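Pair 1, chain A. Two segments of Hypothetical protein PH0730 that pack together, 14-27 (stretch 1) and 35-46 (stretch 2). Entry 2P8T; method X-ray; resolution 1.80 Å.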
# COMPACT_ATOMS: atom_id res chain seq x y z
N GLU A 14 -1.89 19.19 2.47
CA GLU A 14 -0.42 18.94 2.60
C GLU A 14 -0.10 17.46 2.81
O GLU A 14 1.06 17.06 2.69
CB GLU A 14 0.20 19.79 3.71
CG GLU A 14 0.18 21.29 3.48
CD GLU A 14 1.27 22.03 4.28
OE1 GLU A 14 2.40 21.51 4.40
OE2 GLU A 14 0.99 23.15 4.77
N TYR A 15 -1.11 16.67 3.17
CA TYR A 15 -1.00 15.19 3.18
C TYR A 15 -2.31 14.57 2.74
O TYR A 15 -3.37 15.18 2.89
CB TYR A 15 -0.56 14.65 4.56
CG TYR A 15 -1.52 14.91 5.72
CD1 TYR A 15 -2.64 14.11 5.94
CD2 TYR A 15 -1.27 15.95 6.63
CE1 TYR A 15 -3.51 14.34 7.02
CE2 TYR A 15 -2.14 16.20 7.71
CZ TYR A 15 -3.25 15.39 7.90
OH TYR A 15 -4.08 15.63 8.96
N THR A 16 -2.24 13.34 2.23
CA THR A 16 -3.40 12.66 1.66
C THR A 16 -3.78 11.42 2.48
O THR A 16 -3.02 11.00 3.35
CB THR A 16 -3.10 12.23 0.20
OG1 THR A 16 -2.06 11.24 0.21
CG2 THR A 16 -2.59 13.44 -0.61
N VAL A 17 -4.96 10.84 2.21
CA VAL A 17 -5.35 9.57 2.84
C VAL A 17 -4.30 8.48 2.56
O VAL A 17 -4.04 7.62 3.40
CB VAL A 17 -6.80 9.12 2.44
CG1 VAL A 17 -6.87 8.76 0.96
CG2 VAL A 17 -7.29 7.97 3.29
N GLU A 18 -3.65 8.55 1.39
CA GLU A 18 -2.64 7.57 1.04
C GLU A 18 -1.44 7.73 1.94
O GLU A 18 -0.81 6.76 2.30
CB GLU A 18 -2.23 7.67 -0.44
CG GLU A 18 -3.30 7.17 -1.41
CD GLU A 18 -4.32 8.21 -1.80
OE1 GLU A 18 -4.16 9.38 -1.38
OE2 GLU A 18 -5.26 7.86 -2.55
N ASP A 19 -1.11 8.98 2.31
CA ASP A 19 -0.04 9.22 3.26
C ASP A 19 -0.41 8.68 4.65
O ASP A 19 0.43 8.12 5.33
CB ASP A 19 0.29 10.73 3.37
CG ASP A 19 0.79 11.32 2.06
OD1 ASP A 19 1.65 10.69 1.38
OD2 ASP A 19 0.33 12.43 1.73
N VAL A 20 -1.66 8.87 5.07
CA VAL A 20 -2.14 8.34 6.37
C VAL A 20 -1.98 6.83 6.33
O VAL A 20 -1.31 6.25 7.20
CB VAL A 20 -3.61 8.70 6.66
CG1 VAL A 20 -4.10 8.07 7.99
CG2 VAL A 20 -3.82 10.24 6.66
N LEU A 21 -2.52 6.20 5.28
CA LEU A 21 -2.42 4.73 5.18
C LEU A 21 -0.97 4.26 5.19
O LEU A 21 -0.63 3.31 5.90
CB LEU A 21 -3.17 4.19 3.96
CG LEU A 21 -4.70 4.38 3.93
CD1 LEU A 21 -5.27 4.23 2.53
CD2 LEU A 21 -5.36 3.43 4.91
N ALA A 22 -0.10 4.94 4.43
CA ALA A 22 1.32 4.62 4.40
C ALA A 22 1.99 4.66 5.77
O ALA A 22 2.75 3.75 6.11
CB ALA A 22 2.08 5.52 3.41
N VAL A 23 1.71 5.70 6.55
CA VAL A 23 2.32 5.83 7.88
C VAL A 23 1.92 4.64 8.76
O VAL A 23 2.76 4.06 9.44
CB VAL A 23 1.95 7.19 8.56
CG1 VAL A 23 2.20 7.13 10.06
CG2 VAL A 23 2.70 8.33 7.90
N ILE A 24 0.65 4.27 8.72
CA ILE A 24 0.14 3.15 9.50
C ILE A 24 0.77 1.83 9.06
O ILE A 24 1.13 1.01 9.91
CB ILE A 24 -1.41 3.08 9.47
CG1 ILE A 24 -1.99 4.43 9.98
CG2 ILE A 24 -1.94 1.91 10.30
CD1 ILE A 24 -3.50 4.45 10.07
N PHE A 25 0.90 1.62 7.76
CA PHE A 25 1.71 0.49 7.26
C PHE A 25 3.15 0.53 7.78
O PHE A 25 3.70 -0.49 8.20
CB PHE A 25 1.68 0.39 5.74
CG PHE A 25 0.43 -0.24 5.19
CD1 PHE A 25 0.08 -1.54 5.55
CD2 PHE A 25 -0.38 0.47 4.33
CE1 PHE A 25 -1.08 -2.13 5.05
CE2 PHE A 25 -1.53 -0.11 3.81
CZ PHE A 25 -1.89 -1.42 4.17
N LEU A 26 3.77 1.71 7.75
CA LEU A 26 5.19 1.84 8.12
C LEU A 26 5.44 1.59 9.59
O LEU A 26 6.46 0.99 9.95
CB LEU A 26 5.74 3.21 7.72
CG LEU A 26 6.02 3.45 6.23
CD1 LEU A 26 6.35 4.92 5.96
CD2 LEU A 26 7.12 2.54 5.70
N LEU A 27 4.51 2.03 10.43
CA LEU A 27 4.67 1.96 11.89
C LEU A 27 4.42 0.57 12.50
O LEU A 27 4.02 0.46 13.67
CB LEU A 27 3.83 3.06 12.57
CG LEU A 27 4.33 4.50 12.42
CD1 LEU A 27 3.40 5.49 13.13
CD2 LEU A 27 5.76 4.69 12.92
N GLN A 35 12.94 9.44 9.49
CA GLN A 35 12.79 8.16 8.78
C GLN A 35 11.46 8.10 8.01
O GLN A 35 11.42 7.66 6.86
CB GLN A 35 12.85 6.98 9.74
CG GLN A 35 14.21 6.74 10.38
CD GLN A 35 14.13 5.80 11.57
OE1 GLN A 35 13.54 6.12 12.60
NE2 GLN A 35 14.74 4.62 11.43
N ILE A 36 10.39 8.54 8.66
CA ILE A 36 9.08 8.63 8.01
C ILE A 36 9.16 9.56 6.79
O ILE A 36 8.70 9.20 5.70
CB ILE A 36 7.98 9.09 9.01
CG1 ILE A 36 7.86 8.13 10.21
CG2 ILE A 36 6.64 9.28 8.32
CD1 ILE A 36 7.14 6.81 9.93
N SER A 37 9.76 10.74 6.98
CA SER A 37 9.93 11.73 5.91
C SER A 37 10.62 11.17 4.66
O SER A 37 10.22 11.46 3.54
CB SER A 37 10.72 12.94 6.41
OG SER A 37 9.95 13.72 7.30
N GLU A 38 11.67 10.37 4.89
CA GLU A 38 12.45 9.79 3.80
C GLU A 38 11.67 8.71 3.04
O GLU A 38 11.69 8.66 1.81
CB GLU A 38 13.80 9.23 4.31
CG GLU A 38 13.69 7.94 5.13
CD GLU A 38 15.01 7.19 5.31
OE1 GLU A 38 16.06 7.85 5.53
OE2 GLU A 38 14.98 5.94 5.26
N ARG A 39 10.95 7.88 3.79
CA ARG A 39 10.24 6.73 3.22
C ARG A 39 8.92 7.11 2.54
O ARG A 39 8.45 6.39 1.65
CB ARG A 39 10.02 5.66 4.30
CG ARG A 39 11.32 5.06 4.82
CD ARG A 39 11.14 3.67 5.40
NE ARG A 39 10.38 2.78 4.51
CZ ARG A 39 10.60 1.47 4.38
NH1 ARG A 39 11.59 0.88 5.04
NH2 ARG A 39 9.85 0.76 3.55
N LEU A 40 8.33 8.22 2.96
CA LEU A 40 7.10 8.74 2.34
C LEU A 40 7.41 9.71 1.20
O LEU A 40 6.58 9.90 0.31
CB LEU A 40 6.23 9.47 3.36
CG LEU A 40 5.63 8.83 4.61
CD1 LEU A 40 4.96 9.93 5.42
CD2 LEU A 40 4.62 7.75 4.25
N GLU A 41 8.59 10.33 1.26
CA GLU A 41 8.97 11.41 0.35
C GLU A 41 8.00 12.58 0.53
O GLU A 41 7.44 13.10 -0.43
CB GLU A 41 8.99 10.92 -1.11
CG GLU A 41 10.26 11.20 -1.88
CD GLU A 41 10.50 10.20 -3.02
OE1 GLU A 41 9.78 10.27 -4.04
OE2 GLU A 41 11.40 9.35 -2.89
N LEU A 42 7.79 12.96 1.79
CA LEU A 42 6.92 14.08 2.16
C LEU A 42 7.70 15.19 2.85
O LEU A 42 8.67 14.93 3.56
CB LEU A 42 5.79 13.61 3.08
CG LEU A 42 4.40 13.36 2.52
CD1 LEU A 42 4.41 12.16 1.58
CD2 LEU A 42 3.39 13.15 3.66
N GLY A 43 7.24 16.43 2.64
CA GLY A 43 7.86 17.60 3.26
C GLY A 43 7.85 17.55 4.78
O GLY A 43 7.02 16.87 5.38
N GLU A 44 8.79 18.27 5.40
CA GLU A 44 8.88 18.31 6.86
C GLU A 44 7.61 18.87 7.49
O GLU A 44 7.12 18.34 8.49
CB GLU A 44 10.11 19.10 7.32
CG GLU A 44 10.43 18.87 8.81
CD GLU A 44 11.64 19.65 9.28
OE1 GLU A 44 11.79 20.84 8.90
OE2 GLU A 44 12.44 19.08 10.06
N GLY A 45 7.07 19.94 6.90
CA GLY A 45 5.83 20.54 7.39
C GLY A 45 4.68 19.56 7.32
O GLY A 45 3.90 19.44 8.27
N SER A 46 4.58 18.86 6.20
CA SER A 46 3.56 17.84 5.95
C SER A 46 3.64 16.63 6.90
O SER A 46 2.63 16.20 7.44
CB SER A 46 3.63 17.37 4.50
OG SER A 46 3.11 18.37 3.64

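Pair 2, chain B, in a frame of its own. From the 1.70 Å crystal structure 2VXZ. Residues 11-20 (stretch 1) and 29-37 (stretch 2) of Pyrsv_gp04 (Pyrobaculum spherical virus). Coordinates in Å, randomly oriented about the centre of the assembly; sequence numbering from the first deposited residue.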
# COMPACT_ATOMS: atom_id res chain seq x y z
N VAL B 11 9.81 -22.45 -6.84
CA VAL B 11 10.70 -21.29 -6.88
C VAL B 11 9.90 -20.00 -6.71
O VAL B 11 10.27 -19.12 -5.94
CB VAL B 11 11.50 -21.24 -8.21
CG1 VAL B 11 12.07 -19.85 -8.45
CG2 VAL B 11 12.60 -22.28 -8.19
N ARG B 12 8.77 -19.89 -7.40
CA ARG B 12 7.96 -18.69 -7.29
C ARG B 12 7.33 -18.49 -5.92
O ARG B 12 7.28 -17.38 -5.44
CB ARG B 12 6.86 -18.69 -8.37
CG ARG B 12 7.38 -18.78 -9.80
CD ARG B 12 8.49 -17.81 -10.10
NE ARG B 12 8.38 -17.26 -11.46
CZ ARG B 12 8.79 -16.05 -11.81
NH1 ARG B 12 9.37 -15.26 -10.93
NH2 ARG B 12 8.65 -15.63 -13.06
N LEU B 13 6.87 -19.56 -5.28
CA LEU B 13 6.32 -19.45 -3.93
C LEU B 13 7.39 -18.94 -2.97
O LEU B 13 7.13 -18.06 -2.15
CB LEU B 13 5.80 -20.80 -3.44
CG LEU B 13 4.55 -21.31 -4.15
CD1 LEU B 13 4.24 -22.73 -3.69
CD2 LEU B 13 3.35 -20.41 -3.93
N ARG B 14 8.58 -19.52 -3.09
CA ARG B 14 9.75 -19.16 -2.28
C ARG B 14 10.10 -17.68 -2.48
O ARG B 14 10.34 -16.93 -1.51
CB ARG B 14 10.90 -20.07 -2.74
CG ARG B 14 12.17 -20.07 -1.96
CD ARG B 14 13.09 -21.20 -2.49
NE ARG B 14 12.84 -22.49 -1.84
CZ ARG B 14 13.26 -23.67 -2.32
NH1 ARG B 14 13.91 -23.76 -3.48
NH2 ARG B 14 13.01 -24.78 -1.63
N ASP B 15 10.11 -17.25 -3.73
CA ASP B 15 10.41 -15.87 -4.07
C ASP B 15 9.39 -14.87 -3.53
O ASP B 15 9.78 -13.81 -3.06
CB ASP B 15 10.54 -15.70 -5.58
CG ASP B 15 11.79 -16.39 -6.15
OD1 ASP B 15 12.65 -16.87 -5.39
OD2 ASP B 15 11.87 -16.47 -7.37
N ILE B 16 8.11 -15.22 -3.55
CA ILE B 16 7.07 -14.31 -3.05
C ILE B 16 7.26 -14.14 -1.54
O ILE B 16 7.24 -13.03 -1.02
CB ILE B 16 5.65 -14.82 -3.38
CG1 ILE B 16 5.39 -14.74 -4.89
CG2 ILE B 16 4.59 -13.98 -2.65
CD1 ILE B 16 4.11 -15.48 -5.33
N LEU B 17 7.45 -15.25 -0.83
CA LEU B 17 7.66 -15.20 0.62
C LEU B 17 8.90 -14.37 0.98
O LEU B 17 8.89 -13.60 1.94
CB LEU B 17 7.74 -16.61 1.20
CG LEU B 17 6.41 -17.39 1.17
CD1 LEU B 17 6.62 -18.81 1.70
CD2 LEU B 17 5.30 -16.69 1.95
N ALA B 18 9.96 -14.52 0.19
CA ALA B 18 11.18 -13.73 0.41
C ALA B 18 10.93 -12.24 0.21
O ALA B 18 11.38 -11.41 1.01
CB ALA B 18 12.26 -14.19 -0.52
N LEU B 19 10.22 -11.90 -0.86
CA LEU B 19 9.88 -10.51 -1.16
C LEU B 19 9.07 -9.89 -0.01
O LEU B 19 9.28 -8.74 0.34
CB LEU B 19 9.09 -10.45 -2.48
CG LEU B 19 8.91 -9.15 -3.24
CD1 LEU B 19 10.24 -8.47 -3.51
CD2 LEU B 19 8.14 -9.40 -4.56
N LEU B 20 8.16 -10.67 0.56
CA LEU B 20 7.34 -10.20 1.69
C LEU B 20 8.05 -10.12 3.05
O LEU B 20 7.50 -9.53 3.98
CB LEU B 20 6.09 -11.06 1.84
CG LEU B 20 5.13 -11.02 0.65
CD1 LEU B 20 4.04 -12.05 0.85
CD2 LEU B 20 4.56 -9.61 0.46
N LEU B 29 2.76 -4.97 -7.12
CA LEU B 29 4.19 -4.84 -6.90
C LEU B 29 4.88 -6.19 -7.01
O LEU B 29 5.94 -6.31 -7.64
CB LEU B 29 4.49 -4.21 -5.54
CG LEU B 29 5.96 -3.95 -5.24
CD1 LEU B 29 6.64 -3.11 -6.33
CD2 LEU B 29 6.12 -3.27 -3.87
N ILE B 30 4.26 -7.22 -6.43
CA ILE B 30 4.78 -8.60 -6.56
C ILE B 30 4.91 -9.02 -8.02
O ILE B 30 5.96 -9.52 -8.44
CB ILE B 30 3.88 -9.61 -5.76
CG1 ILE B 30 3.97 -9.30 -4.27
CG2 ILE B 30 4.31 -11.07 -6.02
CD1 ILE B 30 2.85 -9.88 -3.42
N GLN B 31 3.85 -8.82 -8.81
CA GLN B 31 3.89 -9.13 -10.25
C GLN B 31 5.06 -8.46 -10.95
O GLN B 31 5.76 -9.09 -11.73
CB GLN B 31 2.64 -8.62 -10.96
CG GLN B 31 1.39 -9.31 -10.59
CD GLN B 31 0.19 -8.52 -11.06
OE1 GLN B 31 -0.71 -8.21 -10.28
NE2 GLN B 31 0.20 -8.14 -12.33
N GLN B 32 5.23 -7.17 -10.68
CA GLN B 32 6.26 -6.37 -11.33
C GLN B 32 7.65 -6.85 -10.93
O GLN B 32 8.51 -7.09 -11.81
CB GLN B 32 6.08 -4.88 -10.99
CG GLN B 32 7.08 -3.97 -11.70
CD GLN B 32 8.41 -3.82 -10.98
OE1 GLN B 32 8.45 -3.69 -9.76
NE2 GLN B 32 9.50 -3.82 -11.74
N ARG B 33 7.86 -7.02 -9.63
CA ARG B 33 9.17 -7.35 -9.10
C ARG B 33 9.65 -8.70 -9.60
O ARG B 33 10.83 -8.86 -9.87
CB ARG B 33 9.15 -7.35 -7.57
CG ARG B 33 9.13 -5.97 -6.97
CD ARG B 33 10.47 -5.29 -7.12
NE ARG B 33 10.47 -3.95 -6.56
CZ ARG B 33 10.65 -3.65 -5.27
NH1 ARG B 33 10.84 -4.61 -4.37
NH2 ARG B 33 10.63 -2.39 -4.89
N LEU B 34 8.72 -9.64 -9.72
CA LEU B 34 9.05 -11.02 -10.07
C LEU B 34 8.80 -11.37 -11.53
O LEU B 34 9.06 -12.50 -11.94
CB LEU B 34 8.29 -11.98 -9.15
CG LEU B 34 8.56 -11.81 -7.66
CD1 LEU B 34 7.88 -12.91 -6.85
CD2 LEU B 34 10.05 -11.81 -7.38
N GLY B 35 8.30 -10.43 -12.32
CA GLY B 35 8.05 -10.67 -13.75
C GLY B 35 6.97 -11.70 -14.01
O GLY B 35 7.05 -12.48 -14.97
N LEU B 36 5.95 -11.69 -13.16
CA LEU B 36 4.81 -12.62 -13.26
C LEU B 36 3.66 -12.00 -14.01
O LEU B 36 3.47 -10.79 -13.95
CB LEU B 36 4.32 -13.01 -11.87
CG LEU B 36 5.22 -13.95 -11.07
CD1 LEU B 36 4.83 -13.99 -9.60
CD2 LEU B 36 5.23 -15.35 -11.69
N SER B 37 2.87 -12.81 -14.71
CA SER B 37 1.55 -12.37 -15.17
C SER B 37 0.60 -12.12 -13.99
O SER B 37 0.80 -12.62 -12.89
CB SER B 37 0.92 -13.43 -16.06
OG SER B 37 0.96 -14.69 -15.42

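Pair 1 and pair 2 share one backbone arrangement. In each, a helix packs against a second helix, which is followed by a turn. The helix axes approach to 10.9 Å in pair 1 and 11.0 Å in pair 2. The angle between their N-to-C directions is 121° and 115°. Fourteen central residues superpose with an RMSD of 0.3 Å.

The central knob is a leucine in both. Leu40(A) matches Leu34(B). Leu40(A) sits among Asp19(A), Ala22(A), Val23(A) and Leu26(A). Leu34(B) sits among the matching residues Arg12(B), Asp15(B), Ile16(B) and Leu19(B). Two walls of this hole are apolar in both pairs. Leu40(A) CD1 lies 3.7 Å from Val23(A) CG2, and Leu34(B) CD1 lies 3.7 Å from Ile16(B) CG1.

Ile36(A) matches Ile30(B). Their side-chain centres lie 0.3 Å apart, although chi2 is m in the first and t in the second. Leu27(A) and Leu20(B) meet them in the same way: Leu27(A) CD2 is 3.9 Å from Ile36(A) CD1, and Leu20(B) CD2 is 4.2 Å from Ile30(B) CD1. Leu26(A) and Leu19(B) also match but use different rotamers, mt and tp. Each also touches the matched arginine. Leu26(A) CD2 is 3.5 Å from Arg39(A) NE, whereas Leu19(B) CD2 is 3.8 Å from Arg33(B) CB.

Ala22(A) and Asp15(B) differ in size and polarity. Ala22(A) CB packs 3.5 Å from Leu40(A) CD2. Asp15(B) presents its CB to the knob, 4.1 Å from Leu34(B) CD1.

The sharpest contrast is Asp19(A) against Arg12(B). Asp19(A) OD2 accepts from Thr16(A) N at 2.8 Å, and the backbone Asp19(A) N donates to Thr16(A) OG1 at 3.2 Å, a capping bond with Thr16(A) at the N-cap. Asp19(A) OD1 is hydrogen-bonded elsewhere in the structure and lies 3.1 Å from Leu42(A) CD1. Arg12(B) instead reaches across. Its NH1 donates to Leu34(B) O at 3.0 Å, and its NH2 makes a weak bond to the same Leu34(B) O at 3.3 Å. One face of its guanidinium is covered by Leu36(B), with Arg12(B) CZ 3.6 Å from Leu36(B) CD2. Leu36(B) is the match of Leu42(A), so the same leucine position lies beside a carboxylate oxygen in pair 1 and over a guanidinium face in pair 2.

The turn has positive phi in both, at Glu41(A) and Gly35(B). In pair 2 it is a Schellman motif. Outside the matched positions of pair 1, Ser46(A) OG donates to Glu14(A) O at 2.6 Å.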